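Local structure of FAD synthetase (Saccharomyces cerevisiae, 2WSI) at residues 149-152 against 153-157; 174-177 against 178-181. The protein catalyses the transfer of an adenylyl group from ATP to FMN, forming the coenzyme FAD and diphosphate, the last step of FAD biosynthesis. All coordinates share one frame; numbering follows the deposited sequence.

Interaction 1 (149-152 against 153-157)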
loop_
_atom_site.group_PDB
_atom_site.type_symbol
_atom_site.label_atom_id
_atom_site.label_comp_id
_atom_site.label_asym_id
_atom_site.label_seq_id
_atom_site.Cartn_x
_atom_site.Cartn_y
_atom_site.Cartn_z
ATOM N N ARG A 149 1.177 17.088 -12.493
ATOM C CA ARG A 149 1.868 18.186 -13.151
ATOM C C ARG A 149 1.886 19.368 -12.197
ATOM O O ARG A 149 2.915 20.023 -12.048
ATOM C CB ARG A 149 1.217 18.575 -14.481
ATOM C CG ARG A 149 2.061 19.561 -15.279
ATOM C CD ARG A 149 1.383 19.950 -16.584
ATOM N NE ARG A 149 0.632 18.823 -17.133
ATOM C CZ ARG A 149 1.172 17.833 -17.835
ATOM N NH1 ARG A 149 2.477 17.826 -18.093
ATOM N NH2 ARG A 149 0.401 16.851 -18.284
ATOM N N ASP A 150 0.759 19.619 -11.531
ATOM C CA ASP A 150 0.673 20.736 -10.586
ATOM C C ASP A 150 1.622 20.493 -9.415
ATOM O O ASP A 150 2.283 21.413 -8.968
ATOM C CB ASP A 150 -0.742 20.924 -10.045
ATOM C CG ASP A 150 -1.725 21.373 -11.115
ATOM O OD1 ASP A 150 -1.284 21.870 -12.180
ATOM O OD2 ASP A 150 -2.949 21.237 -10.880
ATOM N N PHE A 151 1.693 19.243 -8.949
ATOM C CA PHE A 151 2.544 18.878 -7.819
ATOM C C PHE A 151 4.005 19.189 -8.142
ATOM O O PHE A 151 4.704 19.819 -7.343
ATOM C CB PHE A 151 2.365 17.388 -7.457
ATOM C CG PHE A 151 3.351 16.891 -6.401
ATOM C CD1 PHE A 151 3.252 17.318 -5.080
ATOM C CD2 PHE A 151 4.369 16.008 -6.739
ATOM C CE1 PHE A 151 4.147 16.879 -4.115
ATOM C CE2 PHE A 151 5.272 15.565 -5.773
ATOM C CZ PHE A 151 5.147 15.996 -4.451
ATOM N N ILE A 152 4.445 18.747 -9.318
ATOM C CA ILE A 152 5.826 18.913 -9.783
ATOM C C ILE A 152 6.146 20.382 -9.984
ATOM O O ILE A 152 7.288 20.814 -9.795
ATOM C CB ILE A 152 6.054 18.170 -11.138
ATOM C CG1 ILE A 152 5.976 16.652 -10.946
ATOM C CG2 ILE A 152 7.396 18.544 -11.767
ATOM C CD1 ILE A 152 6.883 16.116 -9.855
ATOM N N LYS A 153 5.136 21.175 -10.326
ATOM C CA LYS A 153 5.372 22.612 -10.474
ATOM C C LYS A 153 5.650 23.266 -9.114
ATOM O O LYS A 153 6.478 24.172 -9.003
ATOM C CB LYS A 153 4.180 23.280 -11.176
ATOM C CG LYS A 153 4.423 24.747 -11.461
ATOM C CD LYS A 153 3.159 25.475 -11.887
ATOM C CE LYS A 153 3.331 26.991 -11.764
ATOM N NZ LYS A 153 3.953 27.403 -10.453
ATOM N N ILE A 154 4.952 22.807 -8.080
ATOM C CA ILE A 154 5.142 23.309 -6.720
ATOM C C ILE A 154 6.468 22.789 -6.144
ATOM O O ILE A 154 7.188 23.500 -5.429
ATOM C CB ILE A 154 3.954 22.882 -5.826
ATOM C CG1 ILE A 154 2.656 23.532 -6.335
ATOM C CG2 ILE A 154 4.211 23.252 -4.359
ATOM C CD1 ILE A 154 1.375 23.043 -5.648
ATOM N N TYR A 155 6.803 21.547 -6.483
ATOM C CA TYR A 155 8.000 20.886 -5.951
ATOM C C TYR A 155 8.909 20.406 -7.087
ATOM O O TYR A 155 9.014 19.230 -7.335
ATOM C CB TYR A 155 7.593 19.682 -5.087
ATOM C CG TYR A 155 6.847 20.080 -3.859
ATOM C CD1 TYR A 155 7.509 20.682 -2.788
ATOM C CD2 TYR A 155 5.460 19.932 -3.784
ATOM C CE1 TYR A 155 6.814 21.062 -1.646
ATOM C CE2 TYR A 155 4.758 20.306 -2.650
ATOM C CZ TYR A 155 5.437 20.878 -1.594
ATOM O OH TYR A 155 4.736 21.268 -0.479
ATOM N N PRO A 156 9.570 21.334 -7.772
ATOM C CA PRO A 156 10.360 20.954 -8.949
ATOM C C PRO A 156 11.582 20.082 -8.601
ATOM O O PRO A 156 12.109 19.416 -9.462
ATOM C CB PRO A 156 10.782 22.307 -9.550
ATOM C CG PRO A 156 10.616 23.323 -8.436
ATOM C CD PRO A 156 9.504 22.796 -7.558
ATOM N N GLU A 157 12.007 20.088 -7.339
ATOM C CA GLU A 157 13.110 19.244 -6.904
ATOM C C GLU A 157 12.736 17.739 -6.977
ATOM O O GLU A 157 13.602 16.869 -6.880
ATOM C CB GLU A 157 13.535 19.618 -5.467
ATOM C CG GLU A 157 12.482 19.265 -4.375
ATOM C CD GLU A 157 11.492 20.401 -4.055
ATOM O OE1 GLU A 157 11.196 21.242 -4.936
ATOM O OE2 GLU A 157 10.988 20.429 -2.905
#
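The rings of Phe-151 and Tyr-155, four residues apart at the C-terminal end of helix 144-154, meet obliquely, with centroids 5.2 Å apart and planes inclined at 46°. CB of Tyr-155 lies over one face of the Phe-151 ring, while CE1 of Phe-151 comes to 3.3 Å from CD2 of Tyr-155. On one face of the tyrosine ring lies CG2 of its neighbour Ile-154, 3.4 Å above the plane and toward the rim; OE2 of Glu-157 sits at the edge, in plane. With CG anti to the backbone N (chi1 173°), Phe-151 sends its ring along the helix toward Tyr-155, although its CB sets out the other way. The phenylalanine is buried and also meets the ring of Tyr-132, from strand 129-133; the tyrosine is partly exposed. Replacing Tyr-155 by an alanine would probably leave the CE1 side of Phe-151 without its aromatic neighbour and strip the cover from CG2 of Ile-154.

The backbone beneath is still helical. N of Ile-154 donates to O of Asp-150 at 3.1 Å, and N of Lys-153 to O of Arg-149 at 3.0 Å. The last bond of this i to i+4 series here runs from N of Tyr-155 to O of Phe-151, 2.9 Å long. At Tyr-155 the backbone turns out of the helix, and its own carbonyl accepts a hydrogen bond from OG1 of Thr-158. Pro-156 has no N-H with which to continue the series, so O of Ile-152 faces a proline nitrogen instead of a donor; CA of Pro-156 makes a CH...O contact with that oxygen at 3.2 Å.

Interaction 2 (174-177 against 178-181); sequences ALKP and IQRT. With FAD (flavin-adenine dinucleotide), chain C.
At the entry to strand 178-180, which leads into the FAD pocket, the side-chain amide of Gln-179 bridges back to the backbone of the loop before it. Its NE2 donates to O of Ala-174 at 3.0 Å, the acceptor lying close to the amide plane. OE1 accepts from N of Lys-176, also at 3.0 Å; the N-H...O angle is a fairly straight 161°, but the donor stands above the carbonyl plane. Both ends of one amide thus grip the peptides flanking Leu-175, which should fix which way round the amide of Gln-179 sits. The reach comes from an extended chain whose CG is anti to the backbone N (chi1 -171°). Across it, at about a right angle, runs Lys-176, with CD 4.0 Å from NE2 of Gln-179, before bending so that CE comes 3.6 Å from O of Ile-178.

Farther along, CB of Thr-181 approaches O4 of the flavin at 3.3 Å, and its OG1 is hydrogen-bonded to O of Pro-186. Backbone bonds join Gln-179 to Arg-190, an FAD-binding residue on the antiparallel strand 189-191. A loop held by a side-chain amide leads here into the edge strand of the mixed nucleotide-binding sheet of a PAPS reductase-type domain.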
loop_
_atom_site.group_PDB
_atom_site.type_symbol
_atom_site.label_atom_id
_atom_site.label_comp_id
_atom_site.label_asym_id
_atom_site.label_seq_id
_atom_site.Cartn_x
_atom_site.Cartn_y
_atom_site.Cartn_z
ATOM N N ALA A 174 3.492 -3.385 -19.735
ATOM C CA ALA A 174 4.852 -2.940 -19.997
ATOM C C ALA A 174 5.310 -1.966 -18.901
ATOM O O ALA A 174 5.672 -0.818 -19.162
ATOM C CB ALA A 174 4.945 -2.290 -21.365
ATOM N N LEU A 175 5.289 -2.445 -17.673
ATOM C CA LEU A 175 5.737 -1.651 -16.541
ATOM C C LEU A 175 7.098 -2.199 -16.142
ATOM O O LEU A 175 7.347 -3.397 -16.263
ATOM C CB LEU A 175 4.724 -1.740 -15.374
ATOM C CG LEU A 175 3.350 -1.079 -15.592
ATOM C CD1 LEU A 175 2.388 -1.346 -14.417
ATOM C CD2 LEU A 175 3.466 0.405 -15.817
ATOM N N LYS A 176 7.970 -1.317 -15.661
ATOM C CA LYS A 176 9.277 -1.693 -15.148
ATOM C C LYS A 176 9.446 -1.097 -13.741
ATOM O O LYS A 176 8.828 -0.077 -13.431
ATOM C CB LYS A 176 10.375 -1.128 -16.054
ATOM C CG LYS A 176 10.368 -1.690 -17.479
ATOM C CD LYS A 176 10.894 -0.671 -18.499
ATOM C CE LYS A 176 12.229 -0.029 -18.074
ATOM N NZ LYS A 176 13.395 -0.838 -18.506
ATOM N N PRO A 177 10.310 -1.703 -12.914
ATOM C CA PRO A 177 10.579 -1.196 -11.551
ATOM C C PRO A 177 11.149 0.227 -11.547
ATOM O O PRO A 177 10.857 1.010 -10.647
ATOM C CB PRO A 177 11.641 -2.153 -10.995
ATOM C CG PRO A 177 11.499 -3.441 -11.855
ATOM C CD PRO A 177 10.968 -2.994 -13.196
ATOM N N ILE A 178 11.996 0.556 -12.512
ATOM C CA ILE A 178 12.460 1.944 -12.616
ATOM C C ILE A 178 12.181 2.392 -14.048
ATOM O O ILE A 178 12.726 1.826 -14.980
ATOM C CB ILE A 178 13.947 2.071 -12.251
ATOM C CG1 ILE A 178 14.185 1.614 -10.793
ATOM C CG2 ILE A 178 14.406 3.509 -12.436
ATOM C CD1 ILE A 178 15.652 1.727 -10.346
ATOM N N GLN A 179 11.332 3.400 -14.221
ATOM C CA GLN A 179 10.792 3.704 -15.537
ATOM C C GLN A 179 10.429 5.183 -15.654
ATOM O O GLN A 179 9.782 5.741 -14.772
ATOM C CB GLN A 179 9.519 2.846 -15.746
ATOM C CG GLN A 179 8.956 2.883 -17.121
ATOM C CD GLN A 179 7.793 1.919 -17.287
ATOM O OE1 GLN A 179 7.153 1.539 -16.314
ATOM N NE2 GLN A 179 7.517 1.525 -18.524
ATOM N N ARG A 180 10.824 5.816 -16.747
ATOM C CA ARG A 180 10.414 7.193 -17.030
ATOM C C ARG A 180 8.918 7.276 -17.259
ATOM O O ARG A 180 8.301 6.296 -17.661
ATOM C CB ARG A 180 11.147 7.727 -18.262
ATOM C CG ARG A 180 12.588 8.138 -17.966
ATOM C CD ARG A 180 12.624 9.396 -17.084
ATOM N NE ARG A 180 13.968 9.637 -16.570
ATOM C CZ ARG A 180 14.290 10.559 -15.660
ATOM N NH1 ARG A 180 13.365 11.356 -15.152
ATOM N NH2 ARG A 180 15.555 10.676 -15.250
ATOM N N THR A 181 8.318 8.422 -16.951
ATOM C CA THR A 181 6.908 8.612 -17.291
ATOM C C THR A 181 6.796 8.720 -18.790
ATOM O O THR A 181 7.796 8.947 -19.452
ATOM C CB THR A 181 6.345 9.877 -16.699
ATOM O OG1 THR A 181 7.241 10.957 -17.009
ATOM C CG2 THR A 181 6.167 9.721 -15.161
HETATM P PA FAD C . -4.259 2.861 -9.096
HETATM O O1A FAD C . -5.618 2.670 -8.479
HETATM O O2A FAD C . -4.229 4.085 -9.970
HETATM O O5B FAD C . -3.053 2.861 -8.012
HETATM C C5B FAD C . -1.731 2.656 -8.476
HETATM C C4B FAD C . -0.773 3.446 -7.577
HETATM O O4B FAD C . -0.820 4.806 -7.922
HETATM C C3B FAD C . -1.176 3.371 -6.118
HETATM O O3B FAD C . -0.595 2.265 -5.474
HETATM C C2B FAD C . -0.638 4.683 -5.578
HETATM O O2B FAD C . 0.732 4.563 -5.259
HETATM C C1B FAD C . -0.795 5.608 -6.756
HETATM N N9A FAD C . -2.086 6.304 -6.631
HETATM C C8A FAD C . -3.295 5.966 -7.185
HETATM N N7A FAD C . -4.218 6.899 -6.824
HETATM C C5A FAD C . -3.596 7.806 -6.026
HETATM C C6A FAD C . -4.038 8.938 -5.372
HETATM N N6A FAD C . -5.312 9.366 -5.451
HETATM N N1A FAD C . -3.132 9.665 -4.656
HETATM C C2A FAD C . -1.807 9.296 -4.558
HETATM N N3A FAD C . -1.380 8.145 -5.179
HETATM C C4A FAD C . -2.265 7.444 -5.921
HETATM N N1 FAD C . 0.246 6.001 -16.786
HETATM C C2 FAD C . 0.840 6.074 -18.019
HETATM O O2 FAD C . 0.302 5.556 -18.997
HETATM N N3 FAD C . 2.036 6.731 -18.169
HETATM C C4 FAD C . 2.651 7.327 -17.089
HETATM O O4 FAD C . 3.730 7.892 -17.295
HETATM C C4X FAD C . 2.050 7.257 -15.829
HETATM N N5 FAD C . 2.634 7.841 -14.708
HETATM C C5X FAD C . 2.029 7.752 -13.469
HETATM C C6 FAD C . 2.606 8.333 -12.339
HETATM C C7 FAD C . 1.955 8.255 -11.105
HETATM C C7M FAD C . 2.543 8.880 -9.873
HETATM C C8 FAD C . 0.745 7.580 -11.007
HETATM C C8M FAD C . 0.047 7.463 -9.685
HETATM C C9 FAD C . 0.183 6.996 -12.128
HETATM C C9A FAD C . 0.807 7.087 -13.356
HETATM N N10 FAD C . 0.214 6.510 -14.460
HETATM C C10 FAD C . 0.846 6.575 -15.686
HETATM C "C1'" FAD C . -1.086 5.767 -14.307
HETATM C "C2'" FAD C . -0.822 4.287 -13.955
HETATM O "O2'" FAD C . 0.085 3.655 -14.826
HETATM C "C3'" FAD C . -2.100 3.454 -13.897
HETATM O "O3'" FAD C . -2.590 3.265 -15.202
HETATM C "C4'" FAD C . -3.152 4.134 -13.041
HETATM O "O4'" FAD C . -2.585 4.552 -11.817
HETATM C "C5'" FAD C . -4.297 3.168 -12.734
HETATM O "O5'" FAD C . -3.760 1.901 -12.405
HETATM P P FAD C . -4.388 1.021 -11.210
HETATM O O1P FAD C . -5.888 1.199 -11.191
HETATM O O2P FAD C . -3.912 -0.411 -11.312
HETATM O O3P FAD C . -3.777 1.538 -9.831
#

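How the interactions relate
Interaction 1 comes first along the chain, at the C-terminal end of helix 144-154; strand 160-162 and a long loop then lead to interaction 2 at strand 178-180. Their centres are 20 Å apart and their nearest atoms about 8 Å, without touching. Both belong to the PAPS reductase-type domain and lie near the surface, on parts of the fold that approach the flavin. Phe-151 is about 8 Å from FAD by its side chain, whereas Thr-181 belongs to the pocket itself. The loop around Pro-186 and Phe-188 touches both: Arg-149 meets Pro-186 and Ile-152 meets Phe-188, while the backbone of Thr-181 bonds to that of Phe-188. Helix end and edge strand thus probably share a loop bordering the flavin site.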